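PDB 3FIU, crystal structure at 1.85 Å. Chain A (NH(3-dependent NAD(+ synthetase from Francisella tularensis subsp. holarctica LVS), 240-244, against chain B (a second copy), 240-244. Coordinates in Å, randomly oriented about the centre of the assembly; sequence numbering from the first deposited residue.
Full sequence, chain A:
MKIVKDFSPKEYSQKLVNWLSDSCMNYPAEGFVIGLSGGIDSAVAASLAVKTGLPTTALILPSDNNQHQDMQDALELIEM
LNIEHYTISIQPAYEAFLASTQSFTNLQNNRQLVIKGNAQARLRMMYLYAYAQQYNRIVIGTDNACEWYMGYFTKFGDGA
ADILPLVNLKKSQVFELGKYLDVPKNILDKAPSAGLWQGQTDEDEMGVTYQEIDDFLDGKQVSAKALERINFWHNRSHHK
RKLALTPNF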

# COMPACT_ATOMS: atom_id res chain seq x y z
N LYS A 240 -5.59 -9.99 -1.10
CA LYS A 240 -5.25 -8.99 -0.06
C LYS A 240 -4.06 -9.39 0.79
O LYS A 240 -3.41 -8.53 1.37
CB LYS A 240 -6.43 -8.72 0.87
CG LYS A 240 -7.50 -7.89 0.24
CD LYS A 240 -8.78 -7.89 1.05
CE LYS A 240 -8.90 -6.65 1.87
NZ LYS A 240 -10.28 -6.43 2.28
N ARG A 241 -3.80 -10.68 0.90
CA ARG A 241 -2.72 -11.13 1.76
C ARG A 241 -1.38 -11.23 1.04
O ARG A 241 -0.34 -11.03 1.68
CB ARG A 241 -3.07 -12.45 2.47
CG ARG A 241 -4.16 -12.25 3.52
CD ARG A 241 -4.65 -13.56 4.17
NE ARG A 241 -5.55 -14.33 3.31
CZ ARG A 241 -6.84 -14.10 3.12
NH1 ARG A 241 -7.48 -13.10 3.73
NH2 ARG A 241 -7.52 -14.88 2.29
N LYS A 242 -1.42 -11.47 -0.27
CA LYS A 242 -0.21 -11.81 -1.06
C LYS A 242 0.34 -10.64 -1.85
O LYS A 242 -0.33 -9.64 -2.04
CB LYS A 242 -0.53 -12.93 -2.06
CG LYS A 242 -1.24 -14.17 -1.50
CD LYS A 242 -0.48 -14.80 -0.32
CE LYS A 242 -1.07 -16.17 0.08
NZ LYS A 242 -1.22 -16.33 1.58
N LEU A 243 1.56 -10.80 -2.35
CA LEU A 243 2.17 -9.83 -3.23
C LEU A 243 1.42 -9.86 -4.55
O LEU A 243 0.69 -10.81 -4.82
CB LEU A 243 3.65 -10.15 -3.44
CG LEU A 243 4.58 -9.99 -2.22
CD1 LEU A 243 5.95 -10.55 -2.55
CD2 LEU A 243 4.69 -8.53 -1.80
N ALA A 244 1.60 -8.80 -5.33
CA ALA A 244 0.98 -8.68 -6.65
C ALA A 244 1.35 -9.86 -7.55
O ALA A 244 2.48 -10.40 -7.46
CB ALA A 244 1.42 -7.37 -7.29
N LYS B 240 11.05 -3.05 0.61
CA LYS B 240 10.07 -2.59 -0.37
C LYS B 240 9.54 -3.72 -1.21
O LYS B 240 8.44 -3.63 -1.77
CB LYS B 240 10.70 -1.57 -1.31
CG LYS B 240 10.74 -0.19 -0.82
CD LYS B 240 11.16 0.71 -1.96
CE LYS B 240 11.49 2.06 -1.46
NZ LYS B 240 11.87 2.94 -2.55
N ARG B 241 10.35 -4.76 -1.36
CA ARG B 241 9.98 -5.85 -2.25
C ARG B 241 9.22 -6.97 -1.55
O ARG B 241 8.58 -7.78 -2.21
CB ARG B 241 11.22 -6.39 -2.98
CG ARG B 241 11.73 -5.44 -4.12
CD ARG B 241 12.97 -6.03 -4.86
NE ARG B 241 14.13 -5.98 -3.96
CZ ARG B 241 14.89 -4.91 -3.78
NH1 ARG B 241 14.68 -3.80 -4.47
NH2 ARG B 241 15.87 -4.96 -2.89
N LYS B 242 9.26 -7.01 -0.21
CA LYS B 242 8.72 -8.17 0.53
C LYS B 242 7.49 -7.78 1.33
O LYS B 242 7.24 -6.59 1.55
CB LYS B 242 9.77 -8.70 1.51
CG LYS B 242 11.16 -9.00 0.90
CD LYS B 242 11.52 -10.49 0.97
CE LYS B 242 11.94 -10.88 2.40
NZ LYS B 242 12.43 -12.30 2.52
N LEU B 243 6.71 -8.77 1.76
CA LEU B 243 5.64 -8.53 2.72
C LEU B 243 6.21 -7.96 4.05
O LEU B 243 7.42 -8.06 4.33
CB LEU B 243 4.90 -9.83 3.02
CG LEU B 243 4.35 -10.66 1.85
CD1 LEU B 243 4.13 -12.10 2.31
CD2 LEU B 243 3.10 -10.05 1.29
N ALA B 244 5.35 -7.36 4.85
CA ALA B 244 5.75 -6.87 6.17
C ALA B 244 6.34 -8.01 7.03
O ALA B 244 5.98 -9.18 6.88
CB ALA B 244 4.54 -6.25 6.85

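How do the two backbones meet? Each stretch continues a weakly bonded helix that starts earlier in the chain, and residues 242 to 244 are loop, extended at the outset with phi/psi of -101/167° at Lys242(A) and -113/163° at Lys242(B). From the CA of residue 241 to that of 243, the two copies run 168° apart, so they pass each other nearly antiparallel. They come nearest at the same residue: the CA of Leu243(A) lies 7.0 Å from the CA of Leu243(B). That spacing is bridged by side chains, and no hydrogen bond crosses between the stretches.

What fills the gap at the centre? The two leucines do, meeting methyl to methyl, with CD2 of Leu243(A) 3.8 Å from CD2 of Leu243(B), an ordinary van der Waals separation. Both side chains adopt the same m, t rotamer, with chi1/chi2 of -68/171° in chain A and -53/160° in chain B. Their approach is not identical, however: the CA-to-CB bond of Leu243(A) points toward the other stretch, whereas that of Leu243(B) points sideways and the end of its side chain comes nearer. Leucine suits this place because its branched end offers methyl groups to an apolar partner without a polar group that would need satisfying.

Where else do the leucines reach? Each packs against the backbone of the opposite copy just before its own partner leucine. CD2 of Leu243(B) sits 3.6 Å from O of Arg241(A) and 4.2 Å from C of Lys242(A). In return, CD1 of Leu243(A) lies 3.8 Å from O of Arg241(B), while its CD2 is 4.3 Å from C of Lys242(B). The reciprocity is close but inexact: CD2 of Leu243(A) is also near O of Arg241(B), at 4.0 Å, whereas CD1 of Leu243(B) is 4.6 Å from O of Arg241(A). These are packing contacts, and they make the residue 241 and 242 backbones part of the surface on which the leucines rest.

Why do the charged side chains stay out of the contact? Both Lys242 side chains leave along CA-to-CB bonds that point away, and the residues are exposed, so their long amine-bearing chains can remain in solvent. The CA-to-CB bond of Arg241(B) also points away; that of Arg241(A) points sideways, but the end of the side chain leads away. In both arginines NH1 and NH2 are hydrogen-bonded elsewhere in the structure. What remains is a small contact: 184 Å² is buried over both sides, with Leu243(A) contributing 64 Å² and Leu243(B) 65 Å², about seven tenths of the total.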